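UPF0141 protein yjdB (PDB 4TN0) transfers phosphoethanolamine to acceptor molecules in the periplasm, probably with zinc, and is required for polymyxin resistance and motility in Campylobacter jejuni. Local coordinates at residues S59-T63 against Q250-P254. Numbering follows the deposited sequence.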
# COMPACT_ATOMS: atom_id res chain seq x y z
N SER A 59 -10.44 0.15 -4.72
CA SER A 59 -11.19 0.19 -3.45
C SER A 59 -10.56 -0.64 -2.35
O SER A 59 -9.81 -1.57 -2.62
CB SER A 59 -12.62 -0.29 -3.67
OG SER A 59 -13.43 0.78 -4.12
N SER A 60 -10.93 -0.33 -1.11
CA SER A 60 -10.37 -1.05 0.03
C SER A 60 -11.36 -2.07 0.52
O SER A 60 -12.54 -2.03 0.20
CB SER A 60 -10.01 -0.11 1.19
OG SER A 60 -11.18 0.50 1.70
N CYS A 61 -10.85 -2.97 1.34
CA CYS A 61 -11.62 -4.08 1.84
C CYS A 61 -12.48 -3.65 3.04
O CYS A 61 -13.57 -4.16 3.24
CB CYS A 61 -10.66 -5.23 2.21
SG CYS A 61 -11.48 -6.69 2.79
N GLY A 62 -11.99 -2.67 3.80
CA GLY A 62 -12.68 -2.17 4.97
C GLY A 62 -12.40 -0.68 5.16
O GLY A 62 -11.77 -0.04 4.32
N THR A 63 -12.88 -0.12 6.26
CA THR A 63 -12.64 1.29 6.51
C THR A 63 -11.79 1.51 7.74
O THR A 63 -11.63 2.65 8.18
CB THR A 63 -13.93 2.08 6.70
OG1 THR A 63 -14.64 1.53 7.82
CG2 THR A 63 -14.78 2.03 5.46
N GLN A 250 -13.68 7.19 2.27
CA GLN A 250 -13.09 6.17 3.14
C GLN A 250 -12.77 4.84 2.44
O GLN A 250 -11.94 4.10 2.94
CB GLN A 250 -14.00 5.90 4.35
CG GLN A 250 -14.02 7.11 5.28
CD GLN A 250 -14.76 6.86 6.58
OE1 GLN A 250 -14.89 5.72 7.07
NE2 GLN A 250 -15.26 7.94 7.15
N THR A 251 -13.39 4.56 1.29
CA THR A 251 -13.18 3.29 0.59
C THR A 251 -12.35 3.39 -0.70
O THR A 251 -11.72 2.41 -1.15
CB THR A 251 -14.54 2.61 0.24
OG1 THR A 251 -15.31 3.48 -0.61
CG2 THR A 251 -15.34 2.35 1.48
N HIS A 252 -12.34 4.58 -1.29
CA HIS A 252 -11.64 4.81 -2.56
C HIS A 252 -10.19 5.24 -2.27
O HIS A 252 -9.94 6.38 -1.83
CB HIS A 252 -12.40 5.88 -3.37
CG HIS A 252 -11.85 6.11 -4.75
ND1 HIS A 252 -10.96 5.26 -5.36
CD2 HIS A 252 -12.08 7.12 -5.63
CE1 HIS A 252 -10.66 5.73 -6.56
NE2 HIS A 252 -11.33 6.85 -6.75
N ILE A 253 -9.26 4.32 -2.53
CA ILE A 253 -7.85 4.49 -2.17
C ILE A 253 -6.97 4.61 -3.40
O ILE A 253 -7.33 4.15 -4.48
CB ILE A 253 -7.33 3.29 -1.33
CG1 ILE A 253 -7.76 1.97 -1.98
CG2 ILE A 253 -7.80 3.38 0.11
CD1 ILE A 253 -7.12 0.74 -1.38
N PRO A 254 -5.77 5.18 -3.22
CA PRO A 254 -4.77 5.17 -4.28
C PRO A 254 -4.09 3.81 -4.41
O PRO A 254 -3.90 3.10 -3.42
CB PRO A 254 -3.77 6.23 -3.81
CG PRO A 254 -3.81 6.08 -2.34
CD PRO A 254 -5.27 5.91 -2.04
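Ser59 and His252 face each other as an antiparallel non-hydrogen-bonded pair, their CA atoms 4.7 Å apart, where strand 53-59 gives way to the loop through Ser60, beside the 252-259 strand. Both strands belong to the mixed central sheet of the alkaline phosphatase-like fold, and the loop that continues through Thr63 leads towards Thr65, the phosphorylated zinc ligand. Thr251 O joins the two backbones: it accepts a hydrogen bond from Ser60 N (2.9 Å), approached in the carbonyl plane but bent at the hydrogen to 139°, and it also receives a CA-H...O contact from Ser59 CA at 3.2 Å. Beyond this pair the hydroxyl of Ser60 turns back on its own loop. A chi1 of 64° tucks OG over its own backbone, from where it donates to Gly62 O over 2.7 Å, closing a hydrogen bond across Cys61, whose disulfide to Cys71 ties the loop to helix 68-73. On the strand side, Ile253 reaches across with CD1, which lies against the Ser59 carbonyl and 4.0 Å from Ser60 CB, in a buried patch extended by Gln278. At the other end of the contact, Thr63 and Thr251 run alongside each other in the same direction, CG2 methyl to CG2 methyl. The extended side chain of Gln250 passes Thr63 at a slant; its amide is held by Met241 N at OE1 and by Ser230 OG at NE2. Met241 O also takes the Thr63 hydroxyl, so Met241 bonds to both side chains; that of Thr63 lies about 9 Å from the zinc ion. Against Gln250, Thr63 offers carbon atoms, its CB lying 3.8 Å from Gln250 OE1.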